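Side-chain contacts in uncharacterized protein (Bacillus subtilis, PDB 5DQV), which is probably a metal-dependent nucleotide pyrophosphohydrolase of the HD-domain family: residues K168-I173 against E190-Y195; R197-E200 against G205-A208. All coordinates share one frame; numbering follows the deposited sequence.

How the contacts relate
From the N terminus, the earlier helices of this HD-domain protein supply His-35, His-64, Asp-65 and Asp-130, the ligands of its nickel site. Contact 1 closes the excursion that leaves helix 161-169 and returns as helix 179-202, so that the end of one helix and the turn after it lean on the next. Contact 2 closes a much shorter loop further on, where the tail after helix 179-202 folds back onto that helix. The two loops lie in series and neither encloses nor crosses the other; the centres of the two contacts are about 14 Å apart. Helix 179-202 serves both, and both come near the second subunit, so the C-terminal helix joins the chain's own packing to the dimer contact.

Contact 1: residues K168-I173 against E190-Y195; sequences KLLRLI and EFMLQY
The carbonyl oxygen of Leu-169 has two neighbours: Leu-172 N donates to it at 3.2 Å, and the methyl CE of Met-192 lies against it, CE to O 3.7 Å. The first is the backbone bond of a type I turn from Leu-169 to Leu-172; the second is a plain van der Waals contact. Met-192 enters from helix 179-202 with CG anti to its backbone N (chi1 -166°), and the bend at chi3 (45°) swings CE round to this carbonyl and to Leu-170. There the side chains of Leu-170 and Met-192 run antiparallel alongside each other, the methyl CD2 of Leu-170 resting 3.5 Å from Met-192 CE and 4.0 Å from Met-192 CG. In the same thioether, SD lies 4.1 Å from CB of Leu-169. A flexible, unbranched methionine suits the spot because its tip can follow the uneven relief of a turn. Leu-193, one residue on, adds a methyl-to-methyl touch, its CD2 4.0 Å from CD2 of Leu-170, so that this one leucine branch is met by two successive helix residues. Leu-170 also reaches Ile-196, further along helix 179-202. Leu-169 and Met-192 are buried; Leu-169 also packs on Ala-143 of helix 136-150, and Met-192 on Ile-135. Tyr-195, also on helix 179-202, hydrogen-bonds through OH to Ala-137 O of the second subunit. No hydrogen bond joins the two segments: this is mainly apolar packing of the turn at the end of helix 161-169 against helix 179-202, in an all-helical HD-domain protein and next to its subunit interface.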
loop_
_atom_site.group_PDB
_atom_site.type_symbol
_atom_site.label_atom_id
_atom_site.label_comp_id
_atom_site.label_asym_id
_atom_site.label_seq_id
_atom_site.Cartn_x
_atom_site.Cartn_y
_atom_site.Cartn_z
ATOM N N LYS A 168 6.236 4.112 13.987
ATOM C CA LYS A 168 4.911 4.052 14.636
ATOM C C LYS A 168 4.253 2.662 14.654
ATOM O O LYS A 168 3.867 2.170 15.717
ATOM C CB LYS A 168 3.966 5.054 13.977
ATOM C CG LYS A 168 2.683 5.292 14.777
ATOM C CD LYS A 168 1.449 5.642 13.917
ATOM C CE LYS A 168 0.170 5.825 14.785
ATOM N NZ LYS A 168 -1.043 5.064 14.283
ATOM N N LEU A 169 4.109 2.026 13.496
ATOM C CA LEU A 169 3.203 0.870 13.417
ATOM C C LEU A 169 3.748 -0.327 14.203
ATOM O O LEU A 169 2.991 -1.012 14.937
ATOM C CB LEU A 169 2.952 0.497 11.960
ATOM C CG LEU A 169 2.288 1.610 11.158
ATOM C CD1 LEU A 169 2.024 1.085 9.785
ATOM C CD2 LEU A 169 0.980 2.062 11.807
ATOM N N LEU A 170 5.088 -0.517 14.144
ATOM C CA LEU A 170 5.758 -1.609 14.897
ATOM C C LEU A 170 5.770 -1.402 16.402
ATOM O O LEU A 170 6.162 -2.283 17.142
ATOM C CB LEU A 170 7.188 -1.906 14.328
ATOM C CG LEU A 170 7.170 -2.503 12.918
ATOM C CD1 LEU A 170 8.607 -2.605 12.251
ATOM C CD2 LEU A 170 6.444 -3.880 12.915
ATOM N N ARG A 171 5.364 -0.223 16.878
ATOM C CA ARG A 171 5.281 0.036 18.300
ATOM C C ARG A 171 3.904 -0.118 18.886
ATOM O O ARG A 171 3.752 -0.150 20.120
ATOM C CB ARG A 171 5.747 1.446 18.607
ATOM C CG ARG A 171 7.139 1.643 18.158
ATOM C CD ARG A 171 7.573 3.077 18.306
ATOM N NE ARG A 171 8.789 3.241 17.528
ATOM C CZ ARG A 171 9.752 4.108 17.808
ATOM N NH1 ARG A 171 9.637 4.929 18.846
ATOM N NH2 ARG A 171 10.827 4.150 17.036
ATOM N N LEU A 172 2.906 -0.270 18.030
ATOM C CA LEU A 172 1.529 -0.285 18.513
ATOM C C LEU A 172 1.251 -1.473 19.430
ATOM O O LEU A 172 0.495 -1.342 20.417
ATOM C CB LEU A 172 0.567 -0.234 17.299
ATOM C CG LEU A 172 0.500 1.118 16.634
ATOM C CD1 LEU A 172 -0.458 1.062 15.372
ATOM C CD2 LEU A 172 0.090 2.185 17.645
ATOM N N ILE A 173 1.889 -2.618 19.166
ATOM C CA ILE A 173 1.649 -3.810 19.995
ATOM C C ILE A 173 1.999 -3.569 21.476
ATOM O O ILE A 173 1.342 -4.113 22.378
ATOM C CB ILE A 173 2.405 -5.068 19.455
ATOM C CG1 ILE A 173 2.056 -6.315 20.289
ATOM C CG2 ILE A 173 3.927 -4.846 19.411
ATOM C CD1 ILE A 173 1.740 -7.532 19.477
ATOM N N GLU A 190 3.586 -9.895 14.206
ATOM C CA GLU A 190 4.533 -10.833 13.640
ATOM C C GLU A 190 4.412 -10.909 12.106
ATOM O O GLU A 190 5.416 -11.077 11.391
ATOM C CB GLU A 190 4.373 -12.212 14.227
ATOM C CG GLU A 190 4.883 -12.278 15.666
ATOM C CD GLU A 190 6.351 -11.832 15.782
ATOM O OE1 GLU A 190 7.166 -12.161 14.866
ATOM O OE2 GLU A 190 6.668 -11.157 16.797
ATOM N N PHE A 191 3.193 -10.860 11.610
ATOM C CA PHE A 191 3.012 -10.873 10.144
ATOM C C PHE A 191 3.664 -9.608 9.517
ATOM O O PHE A 191 4.314 -9.646 8.476
ATOM C CB PHE A 191 1.519 -10.957 9.758
ATOM C CG PHE A 191 1.318 -11.041 8.283
ATOM C CD1 PHE A 191 1.551 -12.220 7.624
ATOM C CD2 PHE A 191 1.055 -9.901 7.554
ATOM C CE1 PHE A 191 1.422 -12.286 6.256
ATOM C CE2 PHE A 191 0.946 -9.942 6.184
ATOM C CZ PHE A 191 1.125 -11.117 5.534
ATOM N N MET A 192 3.465 -8.472 10.156
ATOM C CA MET A 192 4.051 -7.221 9.683
ATOM C C MET A 192 5.617 -7.327 9.724
ATOM O O MET A 192 6.274 -6.915 8.801
ATOM C CB MET A 192 3.551 -6.090 10.584
ATOM C CG MET A 192 3.763 -4.711 10.097
ATOM S SD MET A 192 2.690 -3.439 11.010
ATOM C CE MET A 192 2.927 -3.959 12.724
ATOM N N LEU A 193 6.178 -7.979 10.735
ATOM C CA LEU A 193 7.611 -8.245 10.765
ATOM C C LEU A 193 8.046 -9.157 9.597
ATOM O O LEU A 193 9.066 -8.904 8.972
ATOM C CB LEU A 193 8.027 -8.839 12.087
ATOM C CG LEU A 193 8.103 -7.839 13.263
ATOM C CD1 LEU A 193 8.399 -8.548 14.597
ATOM C CD2 LEU A 193 9.195 -6.789 12.981
ATOM N N GLN A 194 7.257 -10.188 9.282
ATOM C CA GLN A 194 7.542 -10.996 8.095
ATOM C C GLN A 194 7.524 -10.201 6.788
ATOM O O GLN A 194 8.372 -10.425 5.895
ATOM C CB GLN A 194 6.648 -12.249 8.080
ATOM C CG GLN A 194 6.972 -13.192 9.261
ATOM C CD GLN A 194 8.492 -13.625 9.327
ATOM O OE1 GLN A 194 9.058 -14.109 8.335
ATOM N NE2 GLN A 194 9.148 -13.392 10.506
ATOM N N TYR A 195 6.608 -9.235 6.696
ATOM C CA TYR A 195 6.452 -8.373 5.509
ATOM C C TYR A 195 7.704 -7.490 5.333
ATOM O O TYR A 195 8.298 -7.413 4.257
ATOM C CB TYR A 195 5.168 -7.530 5.606
ATOM C CG TYR A 195 5.008 -6.700 4.373
ATOM C CD1 TYR A 195 5.645 -5.477 4.288
ATOM C CD2 TYR A 195 4.327 -7.163 3.272
ATOM C CE1 TYR A 195 5.556 -4.716 3.156
ATOM C CE2 TYR A 195 4.252 -6.407 2.115
ATOM C CZ TYR A 195 4.900 -5.171 2.092
ATOM O OH TYR A 195 4.898 -4.345 0.989
#

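Contact 2: residues R197-E200 against G205-A208; sequences RQLE and GIDA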
loop_
_atom_site.group_PDB
_atom_site.type_symbol
_atom_site.label_atom_id
_atom_site.label_comp_id
_atom_site.label_asym_id
_atom_site.label_seq_id
_atom_site.Cartn_x
_atom_site.Cartn_y
_atom_site.Cartn_z
ATOM N N ARG A 197 10.681 -8.197 6.554
ATOM C CA ARG A 197 11.763 -9.092 6.196
ATOM C C ARG A 197 11.759 -9.336 4.686
ATOM O O ARG A 197 12.832 -9.322 3.998
ATOM C CB ARG A 197 11.529 -10.401 6.950
ATOM C CG ARG A 197 12.542 -11.453 6.643
ATOM C CD ARG A 197 12.277 -12.648 7.484
ATOM N NE ARG A 197 13.167 -13.731 7.115
ATOM C CZ ARG A 197 12.864 -15.028 7.153
ATOM N NH1 ARG A 197 11.665 -15.464 7.555
ATOM N NH2 ARG A 197 13.792 -15.895 6.815
ATOM N N GLN A 198 10.547 -9.569 4.161
ATOM C CA GLN A 198 10.398 -9.793 2.716
ATOM C C GLN A 198 10.858 -8.567 1.901
ATOM O O GLN A 198 11.595 -8.724 0.891
ATOM C CB GLN A 198 8.971 -10.272 2.373
ATOM C CG GLN A 198 8.884 -10.923 0.995
ATOM C CD GLN A 198 9.573 -12.250 0.933
ATOM O OE1 GLN A 198 9.482 -13.057 1.849
ATOM N NE2 GLN A 198 10.351 -12.450 -0.119
ATOM N N LEU A 199 10.519 -7.345 2.346
ATOM C CA LEU A 199 10.999 -6.120 1.668
ATOM C C LEU A 199 12.514 -6.031 1.747
ATOM O O LEU A 199 13.177 -5.674 0.751
ATOM C CB LEU A 199 10.404 -4.817 2.242
ATOM C CG LEU A 199 9.002 -4.386 1.883
ATOM C CD1 LEU A 199 8.679 -3.084 2.584
ATOM C CD2 LEU A 199 8.871 -4.269 0.349
ATOM N N GLU A 200 13.067 -6.369 2.908
ATOM C CA GLU A 200 14.529 -6.279 3.118
ATOM C C GLU A 200 15.244 -7.242 2.172
ATOM O O GLU A 200 16.314 -6.913 1.632
ATOM C CB GLU A 200 14.923 -6.558 4.569
ATOM C CG GLU A 200 14.755 -5.315 5.426
ATOM C CD GLU A 200 15.024 -5.552 6.890
ATOM O OE1 GLU A 200 14.631 -6.610 7.413
ATOM O OE2 GLU A 200 15.633 -4.667 7.524
ATOM N N GLY A 205 19.581 -3.174 0.730
ATOM C CA GLY A 205 19.884 -1.789 1.021
ATOM C C GLY A 205 18.677 -0.913 1.310
ATOM O O GLY A 205 18.842 0.279 1.511
ATOM N N ILE A 206 17.473 -1.481 1.374
ATOM C CA ILE A 206 16.261 -0.695 1.674
ATOM C C ILE A 206 16.378 0.157 2.966
ATOM O O ILE A 206 15.897 1.288 2.994
ATOM C CB ILE A 206 14.974 -1.552 1.733
ATOM C CG1 ILE A 206 13.716 -0.662 1.725
ATOM C CG2 ILE A 206 14.949 -2.498 2.996
ATOM C CD1 ILE A 206 12.343 -1.426 1.677
ATOM N N ASP A 207 16.993 -0.368 4.028
ATOM C CA ASP A 207 17.084 0.409 5.288
ATOM C C ASP A 207 17.913 1.696 5.237
ATOM O O ASP A 207 17.745 2.567 6.089
ATOM C CB ASP A 207 17.606 -0.489 6.417
ATOM C CG ASP A 207 16.659 -1.609 6.717
ATOM O OD1 ASP A 207 15.647 -1.344 7.359
ATOM O OD2 ASP A 207 16.894 -2.731 6.255
ATOM N N ALA A 208 18.844 1.779 4.299
ATOM C CA ALA A 208 19.747 2.938 4.161
ATOM C C ALA A 208 19.367 3.802 2.973
ATOM O O ALA A 208 19.813 4.936 2.864
ATOM C CB ALA A 208 21.200 2.474 3.970
#
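Segment 197-200 is helical, whereas 205-208 forms no regular helix or strand; the chain turns back between them and brings the CA atoms of Glu-200 and Ile-206 within 6.0 Å. Gly-205 takes a positive phi (80°), where a side chain would collide with the preceding carbonyl oxygen, and its own O accepts Ala-208 N at 3.2 Å. Ile-206 directs its side chain toward the helix. With CG1 anti to the backbone N (chi1 -167°), it sends CD1 to 3.9 Å from Leu-199 CB and leaves CG2 3.7 Å from Glu-200 CG, a division that a beta-branched residue allows. Beyond it, Glu-200 OE2 comes 2.6 Å from Asp-207 OD2, with the carboxylate planes 70° apart. The other oxygen, Asp-207 OD1, is hydrogen-bonded to Tyr-162 OH of helix 161-169, which probably limits the rotation of the aspartate. With CG and the carboxylate of Glu-200 gone, an alanine here is likely to leave a gap beside Ile-206 CG2 and Asp-207 OD2 without its close acidic partner. Two fully charged carboxylates would be expected to repel at such a separation, so one acid probably holds a proton, which would imply a raised pKa.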